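Local coordinates for biliverdin reductase (Synechocystis sp., PDB 5B3T), which probably reduces biliverdin with NAD(P)H in the haem-degrading pathway, its Rossmann-fold domain binding the nucleotide, at residues Gln169-Thr172 against Gln177-Phe180; Tyr173-Phe178 against Phe208-Asn213; Trp44-Ala49 against Ala81-Leu86. One frame throughout, in Å; residues are numbered along the deposited sequence.

All three contacts lie near the surface, and Ile-83 of interaction 3 is the one buried residue among those that touch. Interactions 1 and 2 share the short helix 175-178 and lie in the C-terminal alpha/beta domain: the first packs the helix against its own preceding loop, the second ties it to the outer strand 199-210. Interaction 3 belongs to the Rossmann domain, yet it meets the same helix, since Gln-85 N and Asn-84 ND2 reach the carbonyls of Gln-177 and Phe-178. The chemistry differs among the three, from carbonyl-to-ring packing in interaction 1, through a His-carboxylate bond and ring pair in interaction 2, to a water bridge beside apolar contacts in interaction 3.

Interaction 1: residues Gln169-Thr172 against Gln177-Phe180; sequences QRWT and QFGF
Trp-171, an NADP-binding residue, meets the helix 175-178 at both ends of its side chain. Near the backbone, its CB sits over the face of the Gln-177 amide, 3.5 Å from OE1 and 3.6 Å from CD. Gln-177 CB touches Trp-171 CB as well, and the glutamine chain, extended beyond CG, places the flat amide against that same methylene. With CG placed between the backbone N and the carbonyl carbon (chi1 71°), the indole is turned toward the last residues of the helix, its CE3 near Gln-177 O. There its CZ3 arrives at the edge of the Phe-178 ring, 4.2 Å from CD1, and the two side chains cross at nearly a right angle. The carbonyl of Trp-171 packs on Phe-178 too, O lying 3.4 Å from CB.

Thr-172 serves two aromatic rings. Its CG2 methyl lies 3.5 Å above the centre of the indole plane, an apolar cover supplied by the methyl branch of the threonine. Its carbonyl O lies over one face of the Phe-178 ring, offset toward the rim and 3.4 Å from CG. The polar oxygen is not left to the ring alone, because Lys-240 NZ hydrogen-bonds to it.

The loop after strand 153-163 folds back on the helix it leads into, and Gly-179, with positive phi, is the first residue beyond that helix. Strand 233-241 brings Lys-240 to Phe-178 in a cation-pi contact, Ile-83 and Asn-84 of the Rossmann domain touch the indole, and the Phe-180 side chain packs on helix 309-325.

Interaction 2: residues Tyr173-Phe178 against Phe208-Asn213; sequences YHHQQF and FWDQPN
The imidazole of His-175 stands with its edge toward one face of the Phe-208 ring, a T-shaped pair with planes at 64° and centroids 4.6 Å apart. CE1 does the touching: it is 3.4 Å above the phenyl plane, offset toward the rim on the side of CG and CD1. At the histidine's own edge, near its plane, lies Asp-210 OD1. The neighbouring His-174 ring is engaged differently, with Gln-177 OE1 over one face, 3.4 Å above the plane, and Gln-177 N at the edge.

A single strand thus supplies two partners for His-175. Phe-208 gives an aromatic face to the polarised C-H of CE1, while Asp-210, two residues on, takes the N-H. His-175 NE2 donates to Asp-210 OD1 over 3.1 Å at 159°, arriving on the syn side but tilted well out of the carboxylate plane, which stands nearly perpendicular to the ring. CG of His-175, anti to its carbonyl carbon (chi1 -81°), sends the ring away from the helix and across to the strand.

At the start of helix 175-178, His-174 is the N-cap: its ND1 accepts from Gln-177 N at 3.1 Å, with the donor almost exactly in the ring plane. Phe-217, on the strand next to 199-210, meets both His-175 and Phe-208, and Glu-215 bonds to the His-175 backbone.

The two histidines therefore do opposite work. ND1 of His-174 must carry a lone pair to cap the helix, whereas NE2 of His-175 carries a proton, and the nearby carboxylate would probably make the protonated imidazolium easier to form, though less strongly because Asp-210 is solvent-exposed.

Interaction 3: residues Trp44-Ala49 against Ala81-Leu86; sequences WGNSEA and ATINQL
Trp-44 and Thr-82 meet where two parallel strands of the Rossmann fold end: Trp-44 closes strand 38-44, and Thr-82 lies just after strand 77-80. The hydroxyl OG1 of Thr-82 comes to the edge of the indole, near its plane and 3.6 Å from CZ3, and the side chains cross at about a right angle. Leu-86 CD1 approaches the neighbouring ring atom, Trp-44 CH2, at 4.3 Å, so the far end of the large ring meets both Thr-82 and Leu-86 of the second loop.

Beside this, Asn-46 meets Ile-83. The isoleucine is extended to its CD1, which touches CB of Asn-46 at 3.8 Å and lies at similar range from its amide. Here Asn-46 offers a methylene and the side of its amide to the apolar branch while OD1 is directed to a water: CG sits between the backbone N and the carbonyl carbon (chi1 68°), and OD1 takes a hydrogen bond from that water at 2.6 Å. The same water is 2.8 Å from Thr-82 OG1, so it joins the loops where the side chains themselves do not bond. OG1 is turned to this water by its position anti to the Thr-82 backbone N.

Further out, Trp-66 packs edge-to-face with Trp-44, and Val-19 of the intervening strand 14-19 touches both Trp-44 and Thr-82. His-87 NE2 bonds to Thr-82 N, while Trp-171 of the other domain packs on Asn-46. Asn-46, Ser-47, Asn-84 and His-87 are all NADP-binding residues, which places the contact along the NADP site, with no cofactor bound to this chain. Leu-86 N bonds back to Ile-83 O at 3.0 Å, a turn that probably helps to set the Leu-86 side chain beside Trp-44.

Interaction 1: residues Gln169-Thr172 against Gln177-Phe180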
loop_
_atom_site.group_PDB
_atom_site.type_symbol
_atom_site.label_atom_id
_atom_site.label_comp_id
_atom_site.label_asym_id
_atom_site.label_seq_id
_atom_site.Cartn_x
_atom_site.Cartn_y
_atom_site.Cartn_z
ATOM N N GLN A 169 22.186 -0.003 0.747
ATOM C CA GLN A 169 22.196 -0.864 -0.431
ATOM C C GLN A 169 21.181 -1.990 -0.232
ATOM O O GLN A 169 21.517 -3.164 -0.077
ATOM C CB GLN A 169 23.600 -1.403 -0.691
ATOM C CG GLN A 169 23.897 -1.622 -2.166
ATOM C CD GLN A 169 24.918 -2.716 -2.413
ATOM O OE1 GLN A 169 25.092 -3.618 -1.593
ATOM N NE2 GLN A 169 25.598 -2.643 -3.552
ATOM N N ARG A 170 19.909 -1.591 -0.224
ATOM C CA ARG A 170 18.801 -2.519 -0.054
ATOM C C ARG A 170 17.717 -2.190 -1.075
ATOM O O ARG A 170 17.791 -1.190 -1.795
ATOM C CB ARG A 170 18.254 -2.481 1.380
ATOM C CG ARG A 170 17.596 -1.170 1.767
ATOM C CD ARG A 170 17.194 -1.163 3.235
ATOM N NE ARG A 170 16.258 -2.236 3.559
ATOM C CZ ARG A 170 15.365 -2.175 4.542
ATOM N NH1 ARG A 170 15.279 -1.087 5.295
ATOM N NH2 ARG A 170 14.553 -3.200 4.769
ATOM N N TRP A 171 16.692 -3.048 -1.127
ATOM C CA TRP A 171 15.740 -3.000 -2.234
ATOM C C TRP A 171 14.953 -1.696 -2.270
ATOM O O TRP A 171 14.504 -1.278 -3.343
ATOM C CB TRP A 171 14.788 -4.199 -2.166
ATOM C CG TRP A 171 13.784 -4.163 -1.044
ATOM C CD1 TRP A 171 13.916 -4.722 0.195
ATOM C CD2 TRP A 171 12.483 -3.562 -1.075
ATOM N NE1 TRP A 171 12.783 -4.494 0.940
ATOM C CE2 TRP A 171 11.888 -3.785 0.183
ATOM C CE3 TRP A 171 11.766 -2.851 -2.042
ATOM C CZ2 TRP A 171 10.611 -3.321 0.499
ATOM C CZ3 TRP A 171 10.496 -2.390 -1.728
ATOM C CH2 TRP A 171 9.932 -2.628 -0.467
ATOM N N THR A 172 14.784 -1.031 -1.125
ATOM C CA THR A 172 14.028 0.218 -1.096
ATOM C C THR A 172 14.746 1.364 -1.797
ATOM O O THR A 172 14.108 2.379 -2.098
ATOM C CB THR A 172 13.714 0.611 0.350
ATOM O OG1 THR A 172 14.909 0.550 1.136
ATOM C CG2 THR A 172 12.667 -0.325 0.945
ATOM N N GLN A 177 13.792 -2.964 -7.983
ATOM C CA GLN A 177 13.015 -3.591 -6.917
ATOM C C GLN A 177 12.027 -2.612 -6.294
ATOM O O GLN A 177 10.889 -2.985 -5.986
ATOM C CB GLN A 177 13.948 -4.159 -5.848
ATOM C CG GLN A 177 14.705 -5.405 -6.280
ATOM C CD GLN A 177 15.638 -5.923 -5.203
ATOM O OE1 GLN A 177 16.671 -5.317 -4.917
ATOM N NE2 GLN A 177 15.277 -7.049 -4.597
ATOM N N PHE A 178 12.441 -1.359 -6.094
ATOM C CA PHE A 178 11.541 -0.379 -5.498
ATOM C C PHE A 178 10.515 0.121 -6.508
ATOM O O PHE A 178 9.361 0.379 -6.148
ATOM C CB PHE A 178 12.344 0.783 -4.914
ATOM C CG PHE A 178 11.496 1.837 -4.265
ATOM C CD1 PHE A 178 10.720 1.535 -3.155
ATOM C CD2 PHE A 178 11.482 3.130 -4.754
ATOM C CE1 PHE A 178 9.936 2.504 -2.553
ATOM C CE2 PHE A 178 10.702 4.102 -4.154
ATOM C CZ PHE A 178 9.928 3.786 -3.053
ATOM N N GLY A 179 10.912 0.252 -7.768
ATOM C CA GLY A 179 9.995 0.666 -8.806
ATOM C C GLY A 179 9.713 2.157 -8.785
ATOM O O GLY A 179 10.403 2.953 -8.140
ATOM N N PHE A 180 8.666 2.530 -9.514
ATOM C CA PHE A 180 8.273 3.927 -9.641
ATOM C C PHE A 180 8.023 4.531 -8.262
ATOM O O PHE A 180 7.131 4.062 -7.542
ATOM C CB PHE A 180 7.027 4.055 -10.513
ATOM C CG PHE A 180 6.649 5.476 -10.828
ATOM C CD1 PHE A 180 7.597 6.368 -11.305
ATOM C CD2 PHE A 180 5.349 5.917 -10.657
ATOM C CE1 PHE A 180 7.257 7.678 -11.597
ATOM C CE2 PHE A 180 5.002 7.225 -10.951
ATOM C CZ PHE A 180 5.958 8.107 -11.421
#

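Interaction 2: residues Tyr173-Phe178 against Phe208-Asn213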
loop_
_atom_site.group_PDB
_atom_site.type_symbol
_atom_site.label_atom_id
_atom_site.label_comp_id
_atom_site.label_asym_id
_atom_site.label_seq_id
_atom_site.Cartn_x
_atom_site.Cartn_y
_atom_site.Cartn_z
ATOM N N TYR A 173 16.049 1.237 -2.057
ATOM C CA TYR A 173 16.799 2.220 -2.830
ATOM C C TYR A 173 17.317 1.623 -4.134
ATOM O O TYR A 173 18.228 2.178 -4.755
ATOM C CB TYR A 173 17.954 2.791 -2.003
ATOM C CG TYR A 173 17.524 3.851 -1.014
ATOM C CD1 TYR A 173 16.803 3.515 0.123
ATOM C CD2 TYR A 173 17.836 5.189 -1.220
ATOM C CE1 TYR A 173 16.404 4.482 1.029
ATOM C CE2 TYR A 173 17.443 6.163 -0.321
ATOM C CZ TYR A 173 16.728 5.803 0.802
ATOM O OH TYR A 173 16.335 6.768 1.698
ATOM N N HIS A 174 16.747 0.495 -4.551
ATOM C CA HIS A 174 17.136 -0.209 -5.766
ATOM C C HIS A 174 16.122 0.128 -6.853
ATOM O O HIS A 174 14.918 -0.073 -6.662
ATOM C CB HIS A 174 17.192 -1.714 -5.493
ATOM C CG HIS A 174 17.675 -2.536 -6.647
ATOM N ND1 HIS A 174 16.823 -3.065 -7.592
ATOM C CD2 HIS A 174 18.919 -2.948 -6.989
ATOM C CE1 HIS A 174 17.522 -3.755 -8.475
ATOM N NE2 HIS A 174 18.798 -3.699 -8.133
ATOM N N HIS A 175 16.610 0.652 -7.983
ATOM C CA HIS A 175 15.727 1.163 -9.033
ATOM C C HIS A 175 14.643 0.157 -9.410
ATOM O O HIS A 175 13.451 0.486 -9.420
ATOM C CB HIS A 175 16.543 1.541 -10.273
ATOM C CG HIS A 175 17.195 2.886 -10.191
ATOM N ND1 HIS A 175 16.489 4.064 -10.313
ATOM C CD2 HIS A 175 18.492 3.241 -10.028
ATOM C CE1 HIS A 175 17.322 5.086 -10.215
ATOM N NE2 HIS A 175 18.543 4.613 -10.042
ATOM N N GLN A 176 15.039 -1.077 -9.723
ATOM C CA GLN A 176 14.082 -2.049 -10.242
ATOM C C GLN A 176 13.207 -2.640 -9.140
ATOM O O GLN A 176 11.997 -2.806 -9.331
ATOM C CB GLN A 176 14.823 -3.155 -10.994
ATOM C CG GLN A 176 15.421 -2.695 -12.316
ATOM C CD GLN A 176 16.162 -3.804 -13.032
ATOM O OE1 GLN A 176 16.042 -4.976 -12.674
ATOM N NE2 GLN A 176 16.931 -3.441 -14.053
ATOM N N GLN A 177 13.792 -2.964 -7.983
ATOM C CA GLN A 177 13.015 -3.591 -6.917
ATOM C C GLN A 177 12.027 -2.612 -6.294
ATOM O O GLN A 177 10.889 -2.985 -5.986
ATOM C CB GLN A 177 13.948 -4.159 -5.848
ATOM C CG GLN A 177 14.705 -5.405 -6.280
ATOM C CD GLN A 177 15.638 -5.923 -5.203
ATOM O OE1 GLN A 177 16.671 -5.317 -4.917
ATOM N NE2 GLN A 177 15.277 -7.049 -4.597
ATOM N N PHE A 178 12.441 -1.359 -6.094
ATOM C CA PHE A 178 11.541 -0.379 -5.498
ATOM C C PHE A 178 10.515 0.121 -6.508
ATOM O O PHE A 178 9.361 0.379 -6.148
ATOM C CB PHE A 178 12.344 0.783 -4.914
ATOM C CG PHE A 178 11.496 1.837 -4.265
ATOM C CD1 PHE A 178 10.720 1.535 -3.155
ATOM C CD2 PHE A 178 11.482 3.130 -4.754
ATOM C CE1 PHE A 178 9.936 2.504 -2.553
ATOM C CE2 PHE A 178 10.702 4.102 -4.154
ATOM C CZ PHE A 178 9.928 3.786 -3.053
ATOM N N PHE A 208 16.627 11.402 -9.898
ATOM C CA PHE A 208 17.401 10.460 -9.105
ATOM C C PHE A 208 18.831 10.953 -8.927
ATOM O O PHE A 208 19.395 11.615 -9.804
ATOM C CB PHE A 208 17.429 9.068 -9.748
ATOM C CG PHE A 208 16.110 8.352 -9.713
ATOM C CD1 PHE A 208 15.727 7.637 -8.589
ATOM C CD2 PHE A 208 15.261 8.376 -10.808
ATOM C CE1 PHE A 208 14.515 6.967 -8.551
ATOM C CE2 PHE A 208 14.046 7.706 -10.778
ATOM C CZ PHE A 208 13.673 7.001 -9.647
ATOM N N TRP A 209 19.405 10.626 -7.771
ATOM C CA TRP A 209 20.837 10.744 -7.512
ATOM C C TRP A 209 21.382 9.323 -7.428
ATOM O O TRP A 209 21.093 8.601 -6.467
ATOM C CB TRP A 209 21.117 11.504 -6.215
ATOM C CG TRP A 209 20.842 12.983 -6.234
ATOM C CD1 TRP A 209 21.767 13.986 -6.297
ATOM C CD2 TRP A 209 19.562 13.625 -6.148
ATOM N NE1 TRP A 209 21.142 15.210 -6.271
ATOM C CE2 TRP A 209 19.789 15.017 -6.180
ATOM C CE3 TRP A 209 18.246 13.160 -6.058
ATOM C CZ2 TRP A 209 18.750 15.944 -6.122
ATOM C CZ3 TRP A 209 17.217 14.084 -6.001
ATOM C CH2 TRP A 209 17.475 15.459 -6.035
ATOM N N ASP A 210 22.158 8.915 -8.426
ATOM C CA ASP A 210 22.630 7.539 -8.481
ATOM C C ASP A 210 23.773 7.299 -7.502
ATOM O O ASP A 210 24.548 8.203 -7.179
ATOM C CB ASP A 210 23.091 7.179 -9.893
ATOM C CG ASP A 210 21.938 6.854 -10.820
ATOM O OD1 ASP A 210 20.799 6.709 -10.330
ATOM O OD2 ASP A 210 22.175 6.737 -12.041
ATOM N N GLN A 211 23.864 6.062 -7.028
ATOM C CA GLN A 211 25.037 5.589 -6.310
ATOM C C GLN A 211 26.136 5.255 -7.315
ATOM O O GLN A 211 25.899 5.245 -8.525
ATOM C CB GLN A 211 24.668 4.373 -5.460
ATOM C CG GLN A 211 23.766 4.658 -4.270
ATOM C CD GLN A 211 24.519 5.245 -3.084
ATOM O OE1 GLN A 211 25.608 5.793 -3.238
ATOM N NE2 GLN A 211 23.937 5.128 -1.892
ATOM N N PRO A 212 27.370 5.017 -6.850
ATOM C CA PRO A 212 28.411 4.539 -7.779
ATOM C C PRO A 212 27.983 3.310 -8.561
ATOM O O PRO A 212 28.248 3.219 -9.765
ATOM C CB PRO A 212 29.594 4.253 -6.847
ATOM C CG PRO A 212 29.414 5.218 -5.728
ATOM C CD PRO A 212 27.925 5.327 -5.520
ATOM N N ASN A 213 27.314 2.363 -7.905
ATOM C CA ASN A 213 26.614 1.284 -8.589
ATOM C C ASN A 213 25.266 1.831 -9.042
ATOM O O ASN A 213 24.365 2.021 -8.216
ATOM C CB ASN A 213 26.449 0.071 -7.667
ATOM C CG ASN A 213 25.635 -1.056 -8.297
ATOM O OD1 ASN A 213 25.206 -0.974 -9.449
ATOM N ND2 ASN A 213 25.430 -2.123 -7.535
#

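Interaction 3: residues Trp44-Ala49 against Ala81-Leu86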
loop_
_atom_site.group_PDB
_atom_site.type_symbol
_atom_site.label_atom_id
_atom_site.label_comp_id
_atom_site.label_asym_id
_atom_site.label_seq_id
_atom_site.Cartn_x
_atom_site.Cartn_y
_atom_site.Cartn_z
ATOM N N TRP A 44 7.902 -16.466 4.373
ATOM C CA TRP A 44 9.148 -16.241 3.656
ATOM C C TRP A 44 9.575 -14.798 3.873
ATOM O O TRP A 44 8.743 -13.887 3.849
ATOM C CB TRP A 44 8.996 -16.532 2.152
ATOM C CG TRP A 44 10.213 -16.208 1.317
ATOM C CD1 TRP A 44 11.257 -17.041 1.030
ATOM C CD2 TRP A 44 10.494 -14.971 0.646
ATOM N NE1 TRP A 44 12.173 -16.397 0.232
ATOM C CE2 TRP A 44 11.728 -15.126 -0.018
ATOM C CE3 TRP A 44 9.825 -13.747 0.549
ATOM C CZ2 TRP A 44 12.306 -14.103 -0.769
ATOM C CZ3 TRP A 44 10.401 -12.733 -0.198
ATOM C CH2 TRP A 44 11.628 -12.917 -0.847
ATOM N N GLY A 45 10.869 -14.601 4.105
ATOM C CA GLY A 45 11.431 -13.270 4.216
ATOM C C GLY A 45 12.545 -13.070 3.211
ATOM O O GLY A 45 13.158 -14.041 2.762
ATOM N N ASN A 46 12.818 -11.819 2.844
ATOM C CA ASN A 46 13.838 -11.541 1.842
ATOM C C ASN A 46 15.224 -11.331 2.437
ATOM O O ASN A 46 16.217 -11.459 1.712
ATOM C CB ASN A 46 13.456 -10.306 1.021
ATOM C CG ASN A 46 13.491 -9.030 1.838
ATOM O OD1 ASN A 46 12.612 -8.784 2.663
ATOM N ND2 ASN A 46 14.512 -8.212 1.614
ATOM N N SER A 47 15.317 -11.019 3.729
ATOM C CA SER A 47 16.584 -10.696 4.372
ATOM C C SER A 47 16.773 -11.549 5.619
ATOM O O SER A 47 15.807 -11.856 6.324
ATOM C CB SER A 47 16.656 -9.205 4.733
ATOM O OG SER A 47 15.657 -8.859 5.678
ATOM N N GLU A 48 18.033 -11.904 5.895
ATOM C CA GLU A 48 18.334 -12.913 6.908
ATOM C C GLU A 48 17.868 -12.487 8.296
ATOM O O GLU A 48 17.230 -13.267 9.013
ATOM C CB GLU A 48 19.835 -13.208 6.922
ATOM C CG GLU A 48 20.337 -13.976 5.711
ATOM C CD GLU A 48 21.676 -14.643 5.963
ATOM O OE1 GLU A 48 22.538 -14.023 6.622
ATOM O OE2 GLU A 48 21.866 -15.789 5.506
ATOM N N ALA A 49 18.191 -11.257 8.700
ATOM C CA ALA A 49 17.932 -10.837 10.075
ATOM C C ALA A 49 16.436 -10.744 10.357
ATOM O O ALA A 49 15.957 -11.241 11.384
ATOM C CB ALA A 49 18.618 -9.500 10.355
ATOM N N ALA A 81 3.193 -9.234 1.215
ATOM C CA ALA A 81 3.570 -7.911 1.718
ATOM C C ALA A 81 5.100 -7.874 1.777
ATOM O O ALA A 81 5.711 -7.986 2.841
ATOM C CB ALA A 81 2.951 -7.614 3.083
ATOM N N THR A 82 5.730 -7.669 0.579
ATOM C CA THR A 82 7.173 -7.820 0.486
ATOM C C THR A 82 7.744 -6.773 -0.468
ATOM O O THR A 82 7.218 -5.654 -0.562
ATOM C CB THR A 82 7.511 -9.265 0.051
ATOM O OG1 THR A 82 8.930 -9.453 -0.014
ATOM C CG2 THR A 82 6.889 -9.604 -1.310
ATOM N N ILE A 83 8.842 -7.117 -1.138
ATOM C CA ILE A 83 9.495 -6.215 -2.083
ATOM C C ILE A 83 8.517 -5.791 -3.174
ATOM O O ILE A 83 7.829 -6.635 -3.764
ATOM C CB ILE A 83 10.729 -6.918 -2.676
ATOM C CG1 ILE A 83 11.778 -7.166 -1.579
ATOM C CG2 ILE A 83 11.294 -6.133 -3.825
ATOM C CD1 ILE A 83 12.916 -8.109 -2.002
ATOM N N ASN A 84 8.500 -4.507 -3.486
ATOM C CA ASN A 84 7.508 -3.929 -4.393
ATOM C C ASN A 84 7.430 -4.686 -5.713
ATOM O O ASN A 84 6.342 -5.050 -6.172
ATOM C CB ASN A 84 7.832 -2.454 -4.657
ATOM C CG ASN A 84 7.480 -1.556 -3.489
ATOM O OD1 ASN A 84 6.770 -1.964 -2.569
ATOM N ND2 ASN A 84 7.964 -0.320 -3.527
ATOM N N GLN A 85 8.584 -4.930 -6.339
ATOM C CA GLN A 85 8.600 -5.502 -7.683
ATOM C C GLN A 85 7.976 -6.892 -7.725
ATOM O O GLN A 85 7.443 -7.300 -8.763
ATOM C CB GLN A 85 10.038 -5.548 -8.204
ATOM C CG GLN A 85 10.169 -5.989 -9.658
ATOM C CD GLN A 85 11.611 -6.020 -10.133
ATOM O OE1 GLN A 85 12.525 -6.328 -9.364
ATOM N NE2 GLN A 85 11.823 -5.703 -11.406
ATOM N N LEU A 86 8.012 -7.623 -6.611
ATOM C CA LEU A 86 7.622 -9.029 -6.598
ATOM C C LEU A 86 6.116 -9.258 -6.535
ATOM O O LEU A 86 5.673 -10.378 -6.813
ATOM C CB LEU A 86 8.276 -9.740 -5.410
ATOM C CG LEU A 86 9.796 -9.883 -5.417
ATOM C CD1 LEU A 86 10.266 -10.587 -4.153
ATOM C CD2 LEU A 86 10.237 -10.649 -6.653
HETATM O O HOH W 1 10.152 -9.461 2.501
#